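Local coordinates for putative N-acetylmuramoyl-L-alanine amidase (Enterococcus phage phiM1EF22, PDB 7D55), which forms the tetrameric cell-binding domain of a phage endolysin, a putative N-acetylmuramoyl-L-alanine amidase, and probably holds the enzyme on enterococcal cells, at residues Y5-N10 / T24-N29. Numbering follows the deposited sequence.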
ATOM      1  N   TYR A   5     -10.372  -6.449  12.572  1.00  9.18           N
ATOM      2  CA  TYR A   5     -10.969  -6.000  13.823  1.00  9.01           C
ATOM      3  C   TYR A   5     -12.475  -5.957  13.636  1.00  8.62           C
ATOM      4  O   TYR A   5     -12.986  -6.099  12.525  1.00  9.48           O
ATOM      5  CB  TYR A   5     -10.423  -4.630  14.269  1.00  8.83           C
ATOM      6  CG  TYR A   5     -10.756  -3.486  13.334  1.00  8.69           C
ATOM      7  CD1 TYR A   5      -9.977  -3.229  12.214  1.00  9.33           C
ATOM      8  CD2 TYR A   5     -11.846  -2.650  13.585  1.00  8.52           C
ATOM      9  CE1 TYR A   5     -10.274  -2.172  11.360  1.00  9.18           C
ATOM     10  CE2 TYR A   5     -12.148  -1.581  12.738  1.00  7.79           C
ATOM     11  CZ  TYR A   5     -11.361  -1.355  11.630  1.00  8.84           C
ATOM     12  OH  TYR A   5     -11.662  -0.311  10.779  1.00  9.75           O
ATOM     13  N   GLU A   6     -13.187  -5.756  14.738  1.00  9.68           N
ATOM     14  CA  GLU A   6     -14.632  -5.608  14.688  1.00  9.55           C
ATOM     15  C   GLU A   6     -15.016  -4.218  15.170  1.00  9.70           C
ATOM     16  O   GLU A   6     -14.357  -3.657  16.048  1.00 10.28           O
ATOM     17  CB  GLU A   6     -15.301  -6.660  15.571  1.00 11.55           C
ATOM     18  CG  GLU A   6     -15.176  -8.064  15.002  1.00 13.91           C
ATOM     19  CD  GLU A   6     -15.670  -9.130  15.960  1.00 19.04           C
ATOM     20  OE1 GLU A   6     -14.882 -10.014  16.335  1.00 24.80           O
ATOM     21  OE2 GLU A   6     -16.844  -9.088  16.341  1.00 19.66           O
ATOM     22  N   ARG A   7     -16.093  -3.669  14.609  1.00  9.31           N
ATOM     23  CA  ARG A   7     -16.557  -2.342  14.991  1.00  8.57           C
ATOM     24  C   ARG A   7     -18.057  -2.246  14.738  1.00  7.95           C
ATOM     25  O   ARG A   7     -18.617  -3.042  13.964  1.00  8.70           O
ATOM     26  CB  ARG A   7     -15.785  -1.240  14.242  1.00  8.43           C
ATOM     27  CG  ARG A   7     -15.922  -1.297  12.733  1.00  9.06           C
ATOM     28  CD  ARG A   7     -16.845  -0.198  12.228  1.00 11.25           C
ATOM     29  NE  ARG A   7     -16.260   1.118  12.470  1.00 12.44           N
ATOM     30  CZ  ARG A   7     -16.830   2.099  13.168  1.00 11.97           C
ATOM     31  NH1 ARG A   7     -18.041   1.943  13.702  1.00 11.98           N
ATOM     32  NH2 ARG A   7     -16.181   3.253  13.320  1.00 11.30           N
ATOM     33  N   PRO A   8     -18.748  -1.311  15.396  1.00  8.41           N
ATOM     34  CA  PRO A   8     -20.214  -1.266  15.288  1.00  8.77           C
ATOM     35  C   PRO A   8     -20.713  -0.788  13.931  1.00  8.94           C
ATOM     36  O   PRO A   8     -20.082   0.025  13.242  1.00  9.30           O
ATOM     37  CB  PRO A   8     -20.624  -0.285  16.394  1.00  8.68           C
ATOM     38  CG  PRO A   8     -19.487  -0.310  17.358  1.00  7.35           C
ATOM     39  CD  PRO A   8     -18.260  -0.453  16.496  1.00  7.83           C
ATOM     40  N   ILE A   9     -21.906  -1.269  13.582  1.00  8.88           N
ATOM     41  CA  ILE A   9     -22.578  -0.920  12.339  1.00  9.11           C
ATOM     42  C   ILE A   9     -24.071  -0.855  12.619  1.00  9.51           C
ATOM     43  O   ILE A   9     -24.593  -1.577  13.474  1.00 10.11           O
ATOM     44  CB  ILE A   9     -22.241  -1.926  11.199  1.00 10.44           C
ATOM     45  CG1 ILE A   9     -22.843  -1.482   9.871  1.00 11.48           C
ATOM     46  CG2 ILE A   9     -22.734  -3.325  11.535  1.00 11.56           C
ATOM     47  CD1 ILE A   9     -22.306  -2.253   8.681  1.00 13.29           C
ATOM     48  N   ASN A  10     -24.757   0.043  11.925  1.00 10.27           N
ATOM     49  CA  ASN A  10     -26.209   0.110  12.007  1.00 12.63           C
ATOM     50  C   ASN A  10     -26.782  -0.973  11.097  1.00 13.53           C
ATOM     51  O   ASN A  10     -26.606  -0.914   9.877  1.00 14.78           O
ATOM     52  CB  ASN A  10     -26.679   1.488  11.550  1.00 13.89           C
ATOM     53  CG  ASN A  10     -28.174   1.704  11.752  1.00 15.35           C
ATOM     54  OD1 ASN A  10     -28.994   0.849  11.411  1.00 15.02           O
ATOM     55  ND2 ASN A  10     -28.535   2.862  12.288  1.00 17.74           N
ATOM     56  N   THR A  24     -19.472  -5.518  12.660  1.00  8.43           N
ATOM     57  CA  THR A  24     -18.890  -6.038  11.436  1.00  9.01           C
ATOM     58  C   THR A  24     -17.380  -6.154  11.576  1.00  8.53           C
ATOM     59  O   THR A  24     -16.731  -5.372  12.279  1.00  9.07           O
ATOM     60  CB  THR A  24     -19.201  -5.170  10.214  1.00 10.09           C
ATOM     61  OG1 THR A  24     -18.684  -5.809   9.033  1.00 11.27           O
ATOM     62  CG2 THR A  24     -18.580  -3.772  10.362  1.00 10.26           C
ATOM     63  N   VAL A  25     -16.832  -7.167  10.911  1.00  8.79           N
ATOM     64  CA  VAL A  25     -15.392  -7.270  10.748  1.00  8.37           C
ATOM     65  C   VAL A  25     -14.948  -6.242   9.723  1.00  9.62           C
ATOM     66  O   VAL A  25     -15.685  -5.925   8.778  1.00 10.70           O
ATOM     67  CB  VAL A  25     -15.012  -8.706  10.340  1.00  8.69           C
ATOM     68  CG1 VAL A  25     -13.515  -8.837  10.135  1.00  8.71           C
ATOM     69  CG2 VAL A  25     -15.457  -9.665  11.410  1.00 10.13           C
ATOM     70  N   MET A  26     -13.755  -5.693   9.930  1.00  9.67           N
ATOM     71  CA  MET A  26     -13.104  -4.777   9.010  1.00  8.45           C
ATOM     72  C   MET A  26     -11.672  -5.246   8.801  1.00  7.56           C
ATOM     73  O   MET A  26     -11.080  -5.908   9.663  1.00  8.20           O
ATOM     74  CB  MET A  26     -13.034  -3.352   9.585  1.00 11.58           C
ATOM     75  CG  MET A  26     -14.381  -2.725   9.956  1.00 11.84           C
ATOM     76  SD  MET A  26     -15.363  -2.108   8.571  1.00 15.63           S
ATOM     77  CE  MET A  26     -14.333  -0.757   7.992  1.00 14.11           C
ATOM     78  N   PHE A  27     -11.117  -4.849   7.660  1.00  5.89           N
ATOM     79  CA  PHE A  27      -9.764  -5.193   7.247  1.00  6.58           C
ATOM     80  C   PHE A  27      -9.001  -3.898   7.016  1.00  8.15           C
ATOM     81  O   PHE A  27      -9.442  -3.039   6.248  1.00  9.24           O
ATOM     82  CB  PHE A  27      -9.805  -6.006   5.949  1.00  7.71           C
ATOM     83  CG  PHE A  27      -8.465  -6.195   5.305  1.00  9.23           C
ATOM     84  CD1 PHE A  27      -7.424  -6.784   6.009  1.00 10.09           C
ATOM     85  CD2 PHE A  27      -8.263  -5.838   3.976  1.00 11.52           C
ATOM     86  CE1 PHE A  27      -6.189  -6.975   5.411  1.00 11.60           C
ATOM     87  CE2 PHE A  27      -7.037  -6.028   3.367  1.00 11.30           C
ATOM     88  CZ  PHE A  27      -5.995  -6.608   4.086  1.00 12.04           C
ATOM     89  N   CYS A  28      -7.864  -3.754   7.682  1.00  8.90           N
ATOM     90  CA  CYS A  28      -6.987  -2.606   7.493  1.00  9.24           C
ATOM     91  C   CYS A  28      -5.715  -3.082   6.814  1.00  9.50           C
ATOM     92  O   CYS A  28      -5.136  -4.092   7.224  1.00  9.06           O
ATOM     93  CB  CYS A  28      -6.640  -1.980   8.840  1.00 11.57           C
ATOM     94  SG  CYS A  28      -5.500  -0.611   8.662  1.00 15.24           S
ATOM     95  N   ASN A  29      -5.286  -2.362   5.776  1.00  9.34           N
ATOM     96  CA  ASN A  29      -4.065  -2.702   5.048  1.00  9.69           C
ATOM     97  C   ASN A  29      -2.989  -1.629   5.189  1.00 10.38           C
ATOM     98  O   ASN A  29      -2.049  -1.583   4.383  1.00 11.89           O
ATOM     99  CB  ASN A  29      -4.372  -2.964   3.570  1.00 11.17           C
ATOM    100  CG  ASN A  29      -5.058  -1.782   2.908  1.00 10.77           C
ATOM    101  OD1 ASN A  29      -5.080  -0.682   3.460  1.00 10.69           O
ATOM    102  ND2 ASN A  29      -5.648  -2.011   1.740  1.00 12.29           N
TER
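Tyr-5 O takes the shortest polar bond between segments 5-10 and 24-29, from Met-26 N at 2.7 Å, with the donor nearly in line with the carbonyl (C=O...N 163°). The same oxygen receives a weaker CA-H...O contact from Val-25 CA (3.2 Å). Tyr-5 N returns a bond to Met-26 O, and Arg-7 and Thr-24 exchange a second reciprocal pair, Thr-24 N to Arg-7 O being 2.9 Å. Between these hydrogen-bonded pairs lies the non-hydrogen-bonded pair Glu-6 and Val-25, where the CA atoms close to 4.3 Å and Glu-6 CG touches Val-25 CG2 at 3.9 Å.

On the face shared by Tyr-5, Arg-7, Thr-24 and Met-26, a CH-pi contact sets Met-26 CB over the phenol, 3.6 Å from the Tyr-5 ring centroid and offset toward the rim; CZ is its nearest ring atom. With chi1 64° Tyr-5 CG stands between backbone N and carbonyl carbon, and the ring's far end lies against Met-26. Met-26 CG touches both Tyr-5 CZ and Arg-7 CG, the latter at 3.5 Å. Glu-76 of helix 71-78 takes Tyr-5 OH on OE2 and salt-bridges Arg-7 NH2 through OE1, tying this face to the helix. Arg-7 NH1 donates to Pro-8 O almost within the guanidinium plane. The alternating pair types and reciprocal bonds define a twisted antiparallel strand pair, here strands 3-9 and 22-28, neighbours inside a mixed sheet with helix 71-78 on one face.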